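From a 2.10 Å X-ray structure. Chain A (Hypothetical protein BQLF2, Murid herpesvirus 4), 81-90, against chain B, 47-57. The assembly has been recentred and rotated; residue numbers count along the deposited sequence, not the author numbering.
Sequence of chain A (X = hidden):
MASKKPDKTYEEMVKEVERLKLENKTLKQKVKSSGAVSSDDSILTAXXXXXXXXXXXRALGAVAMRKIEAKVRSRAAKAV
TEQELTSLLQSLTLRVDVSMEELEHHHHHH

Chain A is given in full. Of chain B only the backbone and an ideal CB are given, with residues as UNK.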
# COMPACT_ATOMS: atom_id res chain seq x y z
N THR A 81 -13.80 13.63 -20.54
CA THR A 81 -13.86 13.09 -21.90
C THR A 81 -12.72 12.11 -22.18
O THR A 81 -11.73 12.05 -21.45
CB THR A 81 -13.81 14.22 -22.98
OG1 THR A 81 -12.54 14.87 -22.95
CG2 THR A 81 -14.89 15.25 -22.74
N GLU A 82 -12.87 11.35 -23.26
CA GLU A 82 -11.88 10.35 -23.68
C GLU A 82 -10.56 11.01 -24.05
O GLU A 82 -9.49 10.61 -23.57
CB GLU A 82 -12.43 9.57 -24.88
CG GLU A 82 -13.79 8.94 -24.63
CD GLU A 82 -14.35 8.21 -25.83
OE1 GLU A 82 -13.77 8.34 -26.93
OE2 GLU A 82 -15.38 7.51 -25.68
N GLN A 83 -10.64 12.00 -24.92
CA GLN A 83 -9.47 12.74 -25.36
C GLN A 83 -8.82 13.35 -24.12
O GLN A 83 -7.59 13.46 -24.03
CB GLN A 83 -9.87 13.84 -26.36
CG GLN A 83 -10.87 13.45 -27.47
CD GLN A 83 -10.35 12.42 -28.45
OE1 GLN A 83 -9.16 12.40 -28.77
NE2 GLN A 83 -11.23 11.55 -28.94
N GLU A 84 -9.66 13.76 -23.16
CA GLU A 84 -9.18 14.35 -21.91
C GLU A 84 -8.41 13.34 -21.06
O GLU A 84 -7.33 13.65 -20.55
CB GLU A 84 -10.36 14.90 -21.10
CG GLU A 84 -10.61 16.39 -21.30
CD GLU A 84 -11.89 16.86 -20.64
OE1 GLU A 84 -12.54 16.05 -19.95
OE2 GLU A 84 -12.25 18.05 -20.80
N LEU A 85 -8.98 12.15 -20.91
CA LEU A 85 -8.35 11.09 -20.12
C LEU A 85 -7.08 10.63 -20.82
O LEU A 85 -6.00 10.55 -20.21
CB LEU A 85 -9.32 9.92 -19.94
CG LEU A 85 -8.78 8.76 -19.09
CD1 LEU A 85 -8.33 9.29 -17.75
CD2 LEU A 85 -9.85 7.70 -18.90
N THR A 86 -7.21 10.34 -22.11
CA THR A 86 -6.10 9.89 -22.94
C THR A 86 -4.89 10.82 -22.85
O THR A 86 -3.76 10.38 -22.67
CB THR A 86 -6.53 9.76 -24.42
OG1 THR A 86 -7.16 8.49 -24.62
CG2 THR A 86 -5.35 9.86 -25.36
N SER A 87 -5.15 12.12 -22.98
CA SER A 87 -4.07 13.10 -22.92
C SER A 87 -3.40 13.13 -21.55
O SER A 87 -2.17 13.09 -21.46
CB SER A 87 -4.59 14.50 -23.26
OG SER A 87 -3.56 15.47 -23.16
N LEU A 88 -4.21 13.19 -20.50
CA LEU A 88 -3.71 13.24 -19.13
C LEU A 88 -2.81 12.05 -18.82
O LEU A 88 -1.74 12.20 -18.22
CB LEU A 88 -4.87 13.29 -18.13
CG LEU A 88 -4.56 13.48 -16.64
CD1 LEU A 88 -5.80 13.93 -15.88
CD2 LEU A 88 -4.04 12.17 -16.07
N LEU A 89 -3.24 10.86 -19.23
CA LEU A 89 -2.47 9.64 -18.99
C LEU A 89 -1.10 9.69 -19.66
O LEU A 89 -0.07 9.45 -19.01
CB LEU A 89 -3.25 8.42 -19.50
CG LEU A 89 -4.56 8.14 -18.76
CD1 LEU A 89 -5.33 7.03 -19.44
CD2 LEU A 89 -4.25 7.75 -17.32
N GLN A 90 -1.08 10.00 -20.95
CA GLN A 90 0.17 10.07 -21.71
C GLN A 90 1.13 11.12 -21.17
O GLN A 90 2.34 11.03 -21.39
CB GLN A 90 -0.11 10.36 -23.19
CG GLN A 90 -0.32 9.12 -24.05
CD GLN A 90 -1.71 9.07 -24.66
OE1 GLN A 90 -2.07 9.90 -25.51
NE2 GLN A 90 -2.51 8.09 -24.24
N UNK B 47 -17.74 2.45 -17.57
CA UNK B 47 -17.10 1.22 -18.03
C UNK B 47 -15.94 1.51 -18.99
O UNK B 47 -14.91 0.84 -18.96
CB UNK B 47 -18.13 0.32 -18.71
N UNK B 48 -16.11 2.53 -19.83
CA UNK B 48 -15.08 2.93 -20.79
C UNK B 48 -13.88 3.53 -20.07
O UNK B 48 -12.73 3.21 -20.38
CB UNK B 48 -15.64 3.93 -21.80
N UNK B 49 -14.16 4.40 -19.11
CA UNK B 49 -13.11 5.04 -18.34
C UNK B 49 -12.30 3.97 -17.59
O UNK B 49 -11.08 3.99 -17.60
CB UNK B 49 -13.70 6.06 -17.37
N UNK B 50 -13.01 3.04 -16.96
CA UNK B 50 -12.37 1.96 -16.20
C UNK B 50 -11.48 1.09 -17.07
O UNK B 50 -10.43 0.62 -16.63
CB UNK B 50 -13.43 1.09 -15.53
N UNK B 51 -11.90 0.88 -18.32
CA UNK B 51 -11.15 0.06 -19.25
C UNK B 51 -9.84 0.71 -19.66
O UNK B 51 -8.81 0.05 -19.77
CB UNK B 51 -12.00 -0.23 -20.49
N UNK B 52 -9.89 2.02 -19.88
CA UNK B 52 -8.71 2.78 -20.27
C UNK B 52 -7.74 2.91 -19.09
O UNK B 52 -6.54 2.71 -19.23
CB UNK B 52 -9.11 4.16 -20.79
N UNK B 53 -8.29 3.26 -17.92
CA UNK B 53 -7.49 3.43 -16.72
C UNK B 53 -6.76 2.15 -16.32
O UNK B 53 -5.56 2.17 -16.04
CB UNK B 53 -8.38 3.90 -15.57
N UNK B 54 -7.49 1.04 -16.30
CA UNK B 54 -6.88 -0.24 -15.93
C UNK B 54 -5.80 -0.63 -16.94
O UNK B 54 -4.69 -1.02 -16.57
CB UNK B 54 -7.94 -1.34 -15.84
N UNK B 55 -6.13 -0.51 -18.23
CA UNK B 55 -5.19 -0.85 -19.29
C UNK B 55 -3.90 -0.02 -19.21
O UNK B 55 -2.80 -0.53 -19.41
CB UNK B 55 -5.85 -0.65 -20.65
N UNK B 56 -4.06 1.26 -18.90
CA UNK B 56 -2.92 2.18 -18.79
C UNK B 56 -2.13 1.90 -17.52
O UNK B 56 -0.90 1.98 -17.50
CB UNK B 56 -3.39 3.63 -18.80
N UNK B 57 -2.84 1.58 -16.44
CA UNK B 57 -2.17 1.29 -15.18
C UNK B 57 -1.34 0.02 -15.33
O UNK B 57 -0.22 -0.06 -14.83
CB UNK B 57 -3.18 1.15 -14.04

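Chain B 47-57 is helical throughout, and chain A is helical from Glu82(A) to Gln90(A), with Thr81(A) capping its start. The axes of the two helices run nearly parallel, 14° apart, and approach to 10.9 Å. At that spacing side chains must fill the gap, and chain A offers Glu82(A), Leu85(A) and Leu89(A) along the facing side.

Position 47 of chain B has nothing of chain A within reach of its ideal CB. Helical backbone angles are its main constraint, so many residues would suit. It is Ala47(B).

At position 48 CA-to-CB points toward chain A. The ideal CB lies 5.3 Å from OE2 of Glu82(A), so a long side chain carrying a positive charge or a donor would fit; lysine, arginine or glutamine are candidates. The residue is Lys48(B). Its NZ lies 3.0 Å from OE2 of Glu82(A), forming a salt bridge with a weak hydrogen bond.

Position 49 points sideways, with its ideal CB 4.5 Å from CD2 of Leu85(A). An aliphatic residue would suit, as would a long polar one whose methylenes cover the leucine. It is Arg49(B). CG packs 3.9 Å from CD2 of Leu85(A), while the guanidinium extends beyond this contact.

Position 50 points away and position 51 is out of reach. Polar residues are acceptable at both. They are Glu50(B), which hydrogen-bonds elsewhere in the structure, and Ser51(B).

Position 52 points toward chain A, between two leucines. Its ideal CB is 4.1 Å from CD2 of Leu85(A) and 4.9 Å from CD1 of Leu89(A). The surroundings are apolar, favouring valine, isoleucine or leucine. The residue is Ile52(B). Its CG2 touches both leucines, 3.9 Å from CD2 of Leu85(A) and 3.5 Å from CD1 of Leu89(A).

Position 53 points sideways, its ideal CB 5.3 Å from CD2 of Leu85(A). A medium or large apolar side chain could close that distance. It is Ile53(B), whose CG1 comes within 4.1 Å of CD2 of Leu85(A).

Positions 54 and 55 are out of reach, and this contact sets little preference there. They are Val54(B) and Ser55(B).

Position 56 points toward chain A, with its ideal CB already 4.0 Å from CD1 of Leu89(A). That proximity suits a small residue such as alanine, serine or cysteine. It is Ser56(B). OG lies 3.3 Å from CD1 of Leu89(A), a methyl that cannot bond it, and instead donates to O of Ile52(B) at a very short 2.4 Å.

Position 57 points sideways with no chain A atom near its ideal CB, so the choice is open. Ser57(B) donates from OG to O of Ile53(B) at 2.9 Å.

Chain B 47-57: AKRESIIVSSS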
# COMPACT_ATOMS: atom_id res chain seq x y z
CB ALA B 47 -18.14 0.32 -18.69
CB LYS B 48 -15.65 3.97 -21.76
CG LYS B 48 -14.62 4.70 -22.61
CD LYS B 48 -14.21 3.91 -23.84
CE LYS B 48 -13.43 4.81 -24.81
NZ LYS B 48 -14.07 4.86 -26.16
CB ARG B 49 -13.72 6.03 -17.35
CG ARG B 49 -12.71 6.64 -16.40
CD ARG B 49 -13.39 7.58 -15.43
NE ARG B 49 -14.40 6.91 -14.62
CZ ARG B 49 -15.69 7.23 -14.60
NH1 ARG B 49 -16.14 8.24 -15.35
NH2 ARG B 49 -16.53 6.55 -13.83
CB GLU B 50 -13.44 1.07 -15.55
CG GLU B 50 -12.89 -0.09 -14.71
CD GLU B 50 -12.48 0.31 -13.29
OE1 GLU B 50 -12.55 1.51 -12.96
OE2 GLU B 50 -12.08 -0.58 -12.51
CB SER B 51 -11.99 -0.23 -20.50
OG SER B 51 -11.30 0.16 -21.67
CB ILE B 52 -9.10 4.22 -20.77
CG1 ILE B 52 -9.85 4.14 -22.10
CG2 ILE B 52 -7.85 5.08 -20.94
CD1 ILE B 52 -10.33 5.50 -22.65
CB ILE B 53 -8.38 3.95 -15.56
CG1 ILE B 53 -8.56 5.47 -15.73
CG2 ILE B 53 -7.77 3.57 -14.19
CD1 ILE B 53 -9.35 6.14 -14.62
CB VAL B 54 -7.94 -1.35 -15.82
CG1 VAL B 54 -7.27 -2.73 -15.71
CG2 VAL B 54 -8.79 -1.11 -14.59
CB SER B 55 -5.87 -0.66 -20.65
OG SER B 55 -4.96 -0.87 -21.71
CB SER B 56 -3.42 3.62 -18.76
OG SER B 56 -4.44 3.85 -19.72
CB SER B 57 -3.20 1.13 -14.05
OG SER B 57 -3.82 2.37 -13.75
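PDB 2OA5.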